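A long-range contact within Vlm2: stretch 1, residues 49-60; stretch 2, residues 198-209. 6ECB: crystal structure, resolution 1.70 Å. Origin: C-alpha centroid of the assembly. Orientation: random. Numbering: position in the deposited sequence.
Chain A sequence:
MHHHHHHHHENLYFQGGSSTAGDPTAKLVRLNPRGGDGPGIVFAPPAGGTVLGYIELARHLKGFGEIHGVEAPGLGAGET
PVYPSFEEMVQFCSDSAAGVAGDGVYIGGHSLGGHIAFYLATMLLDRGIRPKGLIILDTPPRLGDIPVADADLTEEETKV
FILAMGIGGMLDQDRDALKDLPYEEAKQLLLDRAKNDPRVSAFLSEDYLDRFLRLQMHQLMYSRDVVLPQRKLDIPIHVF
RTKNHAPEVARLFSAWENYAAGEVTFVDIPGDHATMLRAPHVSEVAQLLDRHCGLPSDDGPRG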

# COMPACT_ATOMS: atom_id res chain seq x y z
N GLY A 49 2.92 0.20 -7.61
CA GLY A 49 2.35 1.52 -7.72
C GLY A 49 0.84 1.60 -7.77
O GLY A 49 0.32 2.69 -8.01
N THR A 50 0.14 0.49 -7.60
CA THR A 50 -1.31 0.46 -7.70
C THR A 50 -1.95 0.63 -6.34
O THR A 50 -1.38 0.25 -5.32
N VAL A 51 -3.18 1.18 -6.37
CA VAL A 51 -4.06 1.29 -5.20
C VAL A 51 -4.97 0.07 -5.04
O VAL A 51 -5.68 -0.05 -4.03
N LEU A 52 -4.96 -0.85 -6.00
CA LEU A 52 -6.02 -1.84 -6.02
C LEU A 52 -6.00 -2.77 -4.81
O LEU A 52 -7.07 -3.24 -4.40
N GLY A 53 -4.84 -2.98 -4.18
CA GLY A 53 -4.74 -3.81 -2.99
C GLY A 53 -5.43 -3.25 -1.77
O GLY A 53 -5.60 -3.98 -0.79
N TYR A 54 -5.82 -1.97 -1.80
CA TYR A 54 -6.52 -1.33 -0.69
C TYR A 54 -8.03 -1.27 -0.88
O TYR A 54 -8.74 -0.78 0.01
N ILE A 55 -8.55 -1.73 -2.02
CA ILE A 55 -9.97 -1.53 -2.31
C ILE A 55 -10.83 -2.27 -1.31
O ILE A 55 -11.83 -1.73 -0.82
N GLU A 56 -10.48 -3.52 -1.00
CA GLU A 56 -11.31 -4.28 -0.08
C GLU A 56 -11.30 -3.66 1.31
O GLU A 56 -12.35 -3.55 1.95
N LEU A 57 -10.13 -3.21 1.77
CA LEU A 57 -10.05 -2.54 3.06
C LEU A 57 -10.92 -1.31 3.06
O LEU A 57 -11.73 -1.09 3.98
N ALA A 58 -10.80 -0.50 2.02
CA ALA A 58 -11.58 0.73 1.94
C ALA A 58 -13.07 0.44 1.97
O ALA A 58 -13.84 1.20 2.58
N ARG A 59 -13.52 -0.66 1.34
CA ARG A 59 -14.93 -0.98 1.33
C ARG A 59 -15.44 -1.43 2.69
O ARG A 59 -16.65 -1.35 2.94
N HIS A 60 -14.56 -1.93 3.56
CA HIS A 60 -14.98 -2.44 4.85
C HIS A 60 -14.92 -1.39 5.96
O HIS A 60 -15.61 -1.55 6.99
N PRO A 198 -16.57 -5.38 -10.96
CA PRO A 198 -16.77 -3.92 -11.05
C PRO A 198 -15.87 -3.12 -10.13
O PRO A 198 -15.75 -1.90 -10.31
N ARG A 199 -15.22 -3.76 -9.16
CA ARG A 199 -14.29 -3.07 -8.28
C ARG A 199 -13.00 -2.70 -9.02
O ARG A 199 -12.36 -1.70 -8.68
N VAL A 200 -12.59 -3.49 -10.01
CA VAL A 200 -11.30 -3.28 -10.66
C VAL A 200 -11.38 -3.23 -12.19
O VAL A 200 -10.41 -2.81 -12.82
N SER A 201 -12.48 -3.66 -12.80
CA SER A 201 -12.51 -3.75 -14.27
C SER A 201 -12.33 -2.40 -14.94
O SER A 201 -11.93 -2.35 -16.11
N ALA A 202 -12.59 -1.31 -14.22
CA ALA A 202 -12.48 0.02 -14.81
C ALA A 202 -11.06 0.31 -15.27
O ALA A 202 -10.85 0.96 -16.30
N PHE A 203 -10.07 -0.16 -14.51
CA PHE A 203 -8.68 0.15 -14.81
C PHE A 203 -7.78 -1.05 -15.06
O PHE A 203 -6.73 -0.88 -15.68
N LEU A 204 -8.14 -2.26 -14.62
CA LEU A 204 -7.21 -3.39 -14.69
C LEU A 204 -7.31 -4.09 -16.05
O LEU A 204 -7.79 -5.21 -16.20
N SER A 205 -6.77 -3.41 -17.05
CA SER A 205 -6.68 -3.89 -18.42
C SER A 205 -5.40 -4.70 -18.63
O SER A 205 -4.52 -4.75 -17.76
N GLU A 206 -5.28 -5.30 -19.81
CA GLU A 206 -4.03 -5.98 -20.18
C GLU A 206 -2.84 -5.02 -20.07
O GLU A 206 -1.79 -5.38 -19.53
N ASP A 207 -3.01 -3.80 -20.56
CA ASP A 207 -1.95 -2.81 -20.51
C ASP A 207 -1.61 -2.40 -19.08
O ASP A 207 -0.43 -2.26 -18.72
N TYR A 208 -2.62 -2.17 -18.24
CA TYR A 208 -2.37 -1.82 -16.86
C TYR A 208 -1.61 -2.92 -16.14
O TYR A 208 -0.69 -2.65 -15.36
N LEU A 209 -2.01 -4.16 -16.36
CA LEU A 209 -1.33 -5.27 -15.69
C LEU A 209 0.14 -5.33 -16.08
O LEU A 209 1.01 -5.56 -15.24

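Contacts between distant segments of a chain often combine a few directed polar bonds with a compact apolar core, and the pairing of residues 49-60 with 198-209 in Vlm2 is a clear example. At one end, Thr50, with chi1 in the t well, points toward the second stretch and donates from OG1 to Tyr208 OH at 2.7 Å. The same OG1 accepts from Leu52 N at 3.1 Å, so one hydroxyl ties its own turn to the distant tyrosine. Tyr208, also t at chi1, reaches this partner from the first turn of a helix whose N-cap is Ser205; there Ser205 OG accepts from Tyr208 N at 3.1 Å.

At the other end lies a charged cluster. Arg199 extends in an m, t, m conformation, and its NH1 meets Glu56 OE2 at 2.8 Å in a hydrogen-bonded salt bridge. The CA-to-CB bond of Glu56 points sideways, but m rotamers at chi1 and chi2 bring its carboxylate nearer. That carboxylate also binds Arg59, whose NH1 lies 3.1 Å from Glu56 OE1. The two arginines consequently crowd together, Arg59 NH1 standing 3.1 Å from Arg199 NH1; both are donors, so no hydrogen bond joins them, and the shared glutamate offsets the like charges. Arg199 is poorly ordered, which tempers the detail here.

Between these polar ends, Leu52 and Ile55 supply the apolar packing. Leu52, p at both chi angles, places CB 3.7 Å from Phe203 CZ, at the ring edge, and CD2 3.8 Å from Leu204 CD2. Ile55, m then t, directs CD1 to within 4.0 Å of Val200 CG1 and 4.1 Å of Phe203 CZ. Phe203, with chi1 p, thus presents its edge to both aliphatic side chains.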

# COMPACT_ATOMS: atom_id res chain seq x y z
CB THR A 50 -1.78 -0.85 -8.34
OG1 THR A 50 -3.19 -0.82 -8.54
CG2 THR A 50 -1.46 -2.05 -7.46
CB VAL A 51 -4.97 2.54 -5.32
CG1 VAL A 51 -4.18 3.78 -5.64
CG2 VAL A 51 -6.03 2.34 -6.39
CB LEU A 52 -5.95 -2.61 -7.32
CG LEU A 52 -4.98 -3.74 -7.52
CD1 LEU A 52 -5.55 -5.04 -6.97
CD2 LEU A 52 -4.78 -3.83 -9.04
CB TYR A 54 -6.01 0.08 -0.48
CG TYR A 54 -4.54 0.19 -0.19
CD1 TYR A 54 -4.01 -0.28 1.01
CD2 TYR A 54 -3.69 0.79 -1.09
CE1 TYR A 54 -2.66 -0.15 1.30
CE2 TYR A 54 -2.32 0.91 -0.81
CZ TYR A 54 -1.83 0.43 0.38
OH TYR A 54 -0.48 0.56 0.70
CB ILE A 55 -10.29 -1.94 -3.76
CG1 ILE A 55 -9.71 -0.89 -4.72
CG2 ILE A 55 -11.79 -2.08 -3.96
CD1 ILE A 55 -9.65 -1.38 -6.16
CB GLU A 56 -10.86 -5.73 -0.02
CG GLU A 56 -11.28 -6.58 -1.19
CD GLU A 56 -12.80 -6.51 -1.48
OE1 GLU A 56 -13.63 -6.73 -0.56
OE2 GLU A 56 -13.15 -6.22 -2.65
CB LEU A 57 -8.59 -2.18 3.37
CG LEU A 57 -8.38 -1.39 4.66
CD1 LEU A 57 -8.85 -2.14 5.90
CD2 LEU A 57 -6.91 -0.99 4.81
CB ALA A 58 -11.22 1.50 0.68
CB ARG A 59 -15.24 -2.08 0.30
CG ARG A 59 -15.16 -1.60 -1.14
CD ARG A 59 -16.14 -2.42 -1.99
NE ARG A 59 -15.85 -3.84 -1.83
CZ ARG A 59 -16.69 -4.83 -2.13
NH1 ARG A 59 -16.30 -6.08 -1.94
NH2 ARG A 59 -17.90 -4.58 -2.61
CB HIS A 60 -14.12 -3.63 5.25
CG HIS A 60 -14.50 -4.91 4.56
ND1 HIS A 60 -14.09 -5.22 3.29
CD2 HIS A 60 -15.25 -5.95 4.98
CE1 HIS A 60 -14.57 -6.41 2.94
NE2 HIS A 60 -15.28 -6.87 3.95
CB PRO A 198 -18.25 -3.76 -10.67
CG PRO A 198 -18.53 -4.94 -9.78
CD PRO A 198 -17.71 -6.06 -10.32
CB ARG A 199 -13.97 -3.94 -7.07
CG ARG A 199 -15.16 -4.22 -6.12
CD ARG A 199 -14.89 -5.40 -5.19
NE ARG A 199 -15.05 -6.70 -5.86
CZ ARG A 199 -15.05 -7.89 -5.24
NH1 ARG A 199 -14.91 -7.97 -3.92
NH2 ARG A 199 -15.20 -9.01 -5.94
CB VAL A 200 -10.30 -4.37 -10.23
CG1 VAL A 200 -10.18 -4.40 -8.72
CG2 VAL A 200 -10.75 -5.74 -10.76
CB SER A 201 -13.82 -4.38 -14.72
OG SER A 201 -14.91 -3.53 -14.43
CB ALA A 202 -12.94 1.08 -13.80
CB PHE A 203 -8.07 0.97 -13.68
CG PHE A 203 -8.05 0.26 -12.36
CD1 PHE A 203 -6.99 -0.54 -12.02
CD2 PHE A 203 -9.11 0.39 -11.47
CE1 PHE A 203 -6.95 -1.20 -10.80
CE2 PHE A 203 -9.08 -0.27 -10.24
CZ PHE A 203 -8.01 -1.06 -9.91
CB LEU A 204 -7.46 -4.33 -13.52
CG LEU A 204 -6.51 -5.51 -13.32
CD1 LEU A 204 -5.15 -5.29 -13.93
CD2 LEU A 204 -6.39 -5.77 -11.83
CB SER A 205 -6.68 -2.72 -19.38
OG SER A 205 -5.61 -1.87 -19.01
CB GLU A 206 -4.14 -6.54 -21.59
CG GLU A 206 -2.89 -7.26 -22.05
CD GLU A 206 -2.97 -7.69 -23.50
OE1 GLU A 206 -4.09 -7.80 -24.03
OE2 GLU A 206 -1.89 -7.89 -24.12
CB ASP A 207 -2.38 -1.59 -21.32
CG ASP A 207 -1.29 -0.58 -21.46
OD1 ASP A 207 -0.28 -0.91 -22.12
OD2 ASP A 207 -1.45 0.53 -20.90
CB TYR A 208 -3.70 -1.55 -16.15
CG TYR A 208 -3.58 -1.01 -14.76
CD1 TYR A 208 -3.62 0.35 -14.50
CD2 TYR A 208 -3.43 -1.87 -13.67
CE1 TYR A 208 -3.53 0.84 -13.23
CE2 TYR A 208 -3.33 -1.39 -12.41
CZ TYR A 208 -3.37 -0.03 -12.19
OH TYR A 208 -3.26 0.43 -10.93
CB LEU A 209 -2.04 -6.58 -16.06
CG LEU A 209 -1.43 -7.86 -15.51
CD1 LEU A 209 -1.39 -7.84 -13.99
CD2 LEU A 209 -2.21 -9.06 -16.03